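Local coordinates for glucose-6-phosphate acetyltransferase 1 (Arabidopsis thaliana, PDB 3T90), which catalyses the transfer of an acetyl group from acetyl-CoA to D-glucosamine 6-phosphate, a step in the making of UDP-N-acetylglucosamine, at the interface of chains A and B. Residues are numbered along the deposited sequence; one frame, centred on the assembly and turned at random. Chains: chain A/B, Glucose-6-phosphate acetyltransferase 1.

Contact 1: the interface of chains A and B. Residues chain A 71, 85, 87-88, 123, 143; chain B 73, 75, 85, 121.
B:Lys75 reaches across the dimer interface with its amine NZ and meets acidic groups of both subunits. Its NZ gives hydrogen bonds within salt bridges to the carboxylate oxygens A:Glu87 OE1 at 2.9 Å and A:Asp88 OD1 at 2.8 Å, and approaches both from above the carboxylate planes. From its own chain it takes B:Glu73 OE1, 2.8 Å from NZ and met on the syn side but tilted well out of the carboxylate plane. The lysine shaft runs nearly straight past A:Asp88 until it turns at the last bond (chi4 -70°), which brings NZ in among the three acids. A lysine suits this place because one long, flexible arm can offer several N-H groups to carboxylates that would otherwise probably repel one another. An alanine here would probably leave A:Glu87 and A:Asp88 without their shared partner and freer to turn, while B:Glu73 would lose the lysine but keep its bond to B:His85.

B:Glu73 is also held by B:His85, whose NE2 donates to the second carboxylate oxygen, OE2, at 2.7 Å on the anti side and close to the ring plane. The same imidazole reaches toward A:Glu87 tip to tip, with ring and carboxylate planes 77° apart and the carboxylate carbon CD of A:Glu87 at the ring edge. The bend of A:Glu87 at chi2 (-79°) turns its carboxylate toward both lysine and ring.

Apolar packing flanks the charges at A:Met71. Its methyl CE, swung round at chi3, rests 3.5 Å from B:Glu73 CB, the pliable thioether matching the aliphatic stem. Separately, B:Ile121 sends its methyl CD1 toward the amide oxygen OE1 of A:Gln143, 4.0 Å away, a loose methyl-to-oxygen contact.

In this homodimer of GNAT-fold subunits the patch joins strands 63-74, 82-91, 119-124 and 138-147, with B:Lys75 just beyond the end of strand 63-74.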
loop_
_atom_site.group_PDB
_atom_site.type_symbol
_atom_site.label_atom_id
_atom_site.label_comp_id
_atom_site.label_asym_id
_atom_site.label_seq_id
_atom_site.Cartn_x
_atom_site.Cartn_y
_atom_site.Cartn_z
ATOM N N MET A 71 -3.920 -3.966 -3.803
ATOM C CA MET A 71 -4.748 -2.850 -3.454
ATOM C C MET A 71 -4.290 -1.671 -4.261
ATOM O O MET A 71 -3.060 -1.336 -4.221
ATOM C CB MET A 71 -4.667 -2.573 -1.961
ATOM C CG MET A 71 -5.631 -1.462 -1.677
ATOM S SD MET A 71 -5.780 -1.214 0.112
ATOM C CE MET A 71 -4.449 -0.500 0.402
ATOM N N HIS A 85 -0.409 -1.944 -4.981
ATOM C CA HIS A 85 0.406 -2.469 -3.851
ATOM C C HIS A 85 0.138 -3.969 -3.728
ATOM O O HIS A 85 -0.975 -4.363 -3.289
ATOM C CB HIS A 85 -0.054 -1.785 -2.556
ATOM C CG HIS A 85 0.145 -0.296 -2.554
ATOM N ND1 HIS A 85 1.305 0.253 -2.045
ATOM C CD2 HIS A 85 -0.545 0.712 -3.110
ATOM C CE1 HIS A 85 1.266 1.578 -2.204
ATOM N NE2 HIS A 85 0.153 1.894 -2.846
ATOM N N GLU A 87 0.457 -7.451 -2.060
ATOM C CA GLU A 87 0.550 -7.869 -0.625
ATOM C C GLU A 87 0.233 -9.344 -0.443
ATOM O O GLU A 87 -0.450 -9.953 -1.291
ATOM C CB GLU A 87 -0.477 -7.097 0.232
ATOM C CG GLU A 87 -0.120 -5.609 0.303
ATOM C CD GLU A 87 0.975 -5.320 1.282
ATOM O OE1 GLU A 87 1.149 -6.058 2.327
ATOM O OE2 GLU A 87 1.733 -4.320 1.095
ATOM N N ASP A 88 0.687 -9.925 0.659
ATOM C CA ASP A 88 0.166 -11.212 1.140
ATOM C C ASP A 88 0.313 -12.330 0.122
ATOM O O ASP A 88 -0.603 -13.139 -0.122
ATOM C CB ASP A 88 -1.282 -11.043 1.654
ATOM C CG ASP A 88 -1.439 -10.041 2.818
ATOM O OD1 ASP A 88 -0.369 -9.607 3.349
ATOM O OD2 ASP A 88 -2.571 -9.721 3.113
ATOM N N ASP A 123 6.807 -5.506 -1.148
ATOM C CA ASP A 123 8.010 -5.684 -0.290
ATOM C C ASP A 123 8.292 -7.162 -0.086
ATOM O O ASP A 123 7.374 -7.995 -0.047
ATOM C CB ASP A 123 7.806 -4.935 1.039
ATOM C CG ASP A 123 7.478 -3.460 0.869
ATOM O OD1 ASP A 123 8.360 -2.696 0.476
ATOM O OD2 ASP A 123 6.396 -3.003 1.307
ATOM N N GLN A 143 12.084 -0.995 2.647
ATOM C CA GLN A 143 10.878 -0.884 3.422
ATOM C C GLN A 143 11.248 -0.479 4.829
ATOM O O GLN A 143 12.179 -1.062 5.438
ATOM C CB GLN A 143 10.094 -2.195 3.432
ATOM C CG GLN A 143 8.677 -2.053 4.135
ATOM C CD GLN A 143 8.181 -3.400 4.585
ATOM O OE1 GLN A 143 7.150 -3.868 4.139
ATOM N NE2 GLN A 143 8.905 -3.999 5.517
ATOM N N GLU B 73 -5.100 -0.606 4.533
ATOM C CA GLU B 73 -5.390 -1.870 3.802
ATOM C C GLU B 73 -6.012 -2.864 4.786
ATOM O O GLU B 73 -5.342 -3.208 5.769
ATOM C CB GLU B 73 -4.089 -2.452 3.322
ATOM C CG GLU B 73 -4.355 -3.798 2.523
ATOM C CD GLU B 73 -3.112 -4.624 2.440
ATOM O OE1 GLU B 73 -3.163 -5.822 2.085
ATOM O OE2 GLU B 73 -1.994 -4.184 2.771
ATOM N N LYS B 75 -6.921 -6.645 5.721
ATOM C CA LYS B 75 -6.373 -7.971 5.393
ATOM C C LYS B 75 -7.152 -9.070 6.044
ATOM O O LYS B 75 -8.052 -8.753 6.895
ATOM C CB LYS B 75 -4.924 -8.048 5.910
ATOM C CG LYS B 75 -3.978 -7.043 5.246
ATOM C CD LYS B 75 -2.588 -7.313 5.784
ATOM C CE LYS B 75 -1.459 -6.501 5.147
ATOM N NZ LYS B 75 -1.201 -6.940 3.718
ATOM N N HIS B 85 -0.339 2.070 4.935
ATOM C CA HIS B 85 0.731 2.277 3.920
ATOM C C HIS B 85 0.985 3.779 3.797
ATOM O O HIS B 85 0.123 4.507 3.237
ATOM C CB HIS B 85 0.229 1.755 2.567
ATOM C CG HIS B 85 -0.071 0.283 2.558
ATOM N ND1 HIS B 85 0.897 -0.626 2.180
ATOM C CD2 HIS B 85 -1.113 -0.432 3.008
ATOM C CE1 HIS B 85 0.409 -1.861 2.306
ATOM N NE2 HIS B 85 -0.815 -1.783 2.806
ATOM N N ILE B 121 3.721 0.815 7.299
ATOM C CA ILE B 121 4.882 0.672 6.454
ATOM C C ILE B 121 5.021 1.745 5.452
ATOM O O ILE B 121 4.039 2.380 5.082
ATOM C CB ILE B 121 4.834 -0.719 5.795
ATOM C CG1 ILE B 121 3.512 -0.963 4.957
ATOM C CG2 ILE B 121 4.946 -1.830 6.860
ATOM C CD1 ILE B 121 3.503 -2.346 4.215
#

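Contact 2: the interface of chains A and B. Residues chain A 23, 26-29, 32; chain B 76-79.
B:Leu77 pushes its branched tip against A:Thr27 and its neighbours where two subunits of this GNAT-family acetyltransferase meet. The residues come from the end of helix 19-23 of chain A and the loop after it, and from the short helix 77-80 of chain B with the residue before it; A:Thr27, B:Phe76, B:Leu77 and B:Arg78 are assigned to substrate binding by similarity, so this contact probably helps to shape the active site.

Apolar contacts centre on the leucine. Its CG stands between the backbone N and the carbonyl carbon (chi1 64°), a position that turns both methyls toward chain A. CD1 lies 3.7 Å from the methyl CG2 of A:Thr27, with the two side chains crossing at about a right angle, while CD2 touches the same methyl and, more distantly, A:Leu26 CD2. The A:Thr29 methyl CG2 approaches the stem at B:Leu77 CB, 4.0 Å away. Threonine suits both places, since its methyl can pack on the leucine while its hydroxyl points elsewhere. Nearby, A:Leu23 CD1 meets B:Phe76 CB at 3.7 Å; it is the stem of the phenylalanine, and not its ring, that bears this contact.

Two backbone hydrogen bonds tie the segments together. B:Arg78 N donates to the carbonyl A:Val28 O at 2.8 Å, and B:Asn79 N to A:Thr29 O at 2.7 Å, so successive amides of one chain answer successive carbonyls of the other. The backbone at B:Arg78 and B:Asn79 takes left-handed helical angles with positive phi, costly for most residues but well tolerated by the asparagine at the second position. The A:Thr29 carbonyl oxygen also lies over the flat face of the B:Asn79 side-chain amide, with O 3.5 Å from B:Asn79 CG.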
loop_
_atom_site.group_PDB
_atom_site.type_symbol
_atom_site.label_atom_id
_atom_site.label_comp_id
_atom_site.label_asym_id
_atom_site.label_seq_id
_atom_site.Cartn_x
_atom_site.Cartn_y
_atom_site.Cartn_z
ATOM N N LEU A 23 -2.448 -18.573 4.540
ATOM C CA LEU A 23 -1.888 -17.279 5.000
ATOM C C LEU A 23 -0.970 -17.446 6.223
ATOM O O LEU A 23 -0.044 -16.663 6.380
ATOM C CB LEU A 23 -2.964 -16.229 5.287
ATOM C CG LEU A 23 -3.706 -15.728 4.045
ATOM C CD1 LEU A 23 -4.928 -14.857 4.410
ATOM C CD2 LEU A 23 -2.742 -14.965 3.058
ATOM N N LEU A 26 2.703 -17.392 5.860
ATOM C CA LEU A 26 3.354 -16.049 5.726
ATOM C C LEU A 26 3.478 -15.440 7.101
ATOM O O LEU A 26 4.632 -15.093 7.487
ATOM C CB LEU A 26 2.544 -15.162 4.773
ATOM C CG LEU A 26 3.078 -13.731 4.640
ATOM C CD1 LEU A 26 4.458 -13.616 4.073
ATOM C CD2 LEU A 26 2.041 -13.001 3.678
ATOM N N THR A 27 2.364 -15.164 7.803
ATOM C CA THR A 27 2.532 -14.656 9.184
ATOM C C THR A 27 1.282 -15.013 9.984
ATOM O O THR A 27 0.380 -15.725 9.490
ATOM C CB THR A 27 2.829 -13.182 9.166
ATOM O OG1 THR A 27 3.349 -12.807 10.467
ATOM C CG2 THR A 27 1.587 -12.271 8.878
ATOM N N VAL A 28 1.233 -14.533 11.212
ATOM C CA VAL A 28 0.185 -14.848 12.167
ATOM C C VAL A 28 -1.174 -14.467 11.560
ATOM O O VAL A 28 -1.360 -13.341 11.074
ATOM C CB VAL A 28 0.399 -13.993 13.431
ATOM C CG1 VAL A 28 -0.774 -14.168 14.438
ATOM C CG2 VAL A 28 1.771 -14.254 14.044
ATOM N N THR A 29 -2.116 -15.410 11.632
ATOM C CA THR A 29 -3.501 -15.103 11.268
ATOM C C THR A 29 -4.426 -14.995 12.449
ATOM O O THR A 29 -5.457 -14.284 12.379
ATOM C CB THR A 29 -4.153 -16.150 10.296
ATOM O OG1 THR A 29 -4.162 -17.444 10.937
ATOM C CG2 THR A 29 -3.301 -16.313 9.008
ATOM N N VAL A 32 -9.365 -17.290 12.639
ATOM C CA VAL A 32 -10.397 -16.425 12.042
ATOM C C VAL A 32 -11.715 -17.228 11.890
ATOM O O VAL A 32 -11.781 -18.259 11.255
ATOM C CB VAL A 32 -9.919 -15.942 10.618
ATOM C CG1 VAL A 32 -11.009 -15.151 9.892
ATOM C CG2 VAL A 32 -8.620 -15.080 10.739
ATOM N N PHE B 76 -6.854 -10.331 5.736
ATOM C CA PHE B 76 -7.376 -11.456 6.510
ATOM C C PHE B 76 -6.406 -11.896 7.572
ATOM O O PHE B 76 -6.806 -12.329 8.649
ATOM C CB PHE B 76 -7.703 -12.678 5.584
ATOM C CG PHE B 76 -8.910 -12.477 4.712
ATOM C CD1 PHE B 76 -10.187 -12.805 5.176
ATOM C CD2 PHE B 76 -8.785 -11.988 3.459
ATOM C CE1 PHE B 76 -11.281 -12.579 4.368
ATOM C CE2 PHE B 76 -9.896 -11.772 2.664
ATOM C CZ PHE B 76 -11.143 -12.104 3.125
ATOM N N LEU B 77 -5.129 -11.788 7.316
ATOM C CA LEU B 77 -4.141 -12.179 8.356
ATOM C C LEU B 77 -4.156 -11.168 9.515
ATOM O O LEU B 77 -4.822 -10.104 9.530
ATOM C CB LEU B 77 -2.783 -12.589 7.725
ATOM C CG LEU B 77 -2.069 -11.461 6.991
ATOM C CD1 LEU B 77 -1.450 -10.377 7.928
ATOM C CD2 LEU B 77 -1.099 -11.993 6.030
ATOM N N ARG B 78 -3.476 -11.527 10.628
ATOM C CA ARG B 78 -3.489 -10.667 11.787
ATOM C C ARG B 78 -4.921 -10.441 12.326
ATOM O O ARG B 78 -5.307 -9.387 12.710
ATOM C CB ARG B 78 -2.681 -9.332 11.588
ATOM C CG ARG B 78 -1.151 -9.556 11.652
ATOM C CD ARG B 78 -0.796 -9.528 13.179
ATOM N NE ARG B 78 0.634 -9.282 13.453
ATOM C CZ ARG B 78 1.042 -8.558 14.473
ATOM N NH1 ARG B 78 0.107 -8.018 15.357
ATOM N NH2 ARG B 78 2.375 -8.401 14.657
ATOM N N ASN B 79 -5.691 -11.564 12.373
ATOM C CA ASN B 79 -7.068 -11.526 12.887
ATOM C C ASN B 79 -7.898 -10.528 12.149
ATOM O O ASN B 79 -8.539 -9.666 12.704
ATOM C CB ASN B 79 -7.069 -11.277 14.423
ATOM C CG ASN B 79 -6.684 -12.521 15.202
ATOM O OD1 ASN B 79 -7.536 -13.356 15.466
ATOM N ND2 ASN B 79 -5.399 -12.638 15.569
#

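The centres of contact 1 and contact 2 lie about 14 Å apart in the same two-fold interface, and each recurs with the chains exchanged. They share no residue, but in chain B they are continuous: B:Lys75 of contact 1 precedes B:Phe76 and B:Leu77 of contact 2, so one stretch of backbone runs from the charged cluster to the apolar and main-chain contacts. Both include residues assigned by similarity to substrate binding, and these come from both subunits: A:Thr27, A:Glu87 and A:Asp88 beside B:Lys75 to B:Arg78. The sugar phosphate site is therefore likely to depend on dimer assembly.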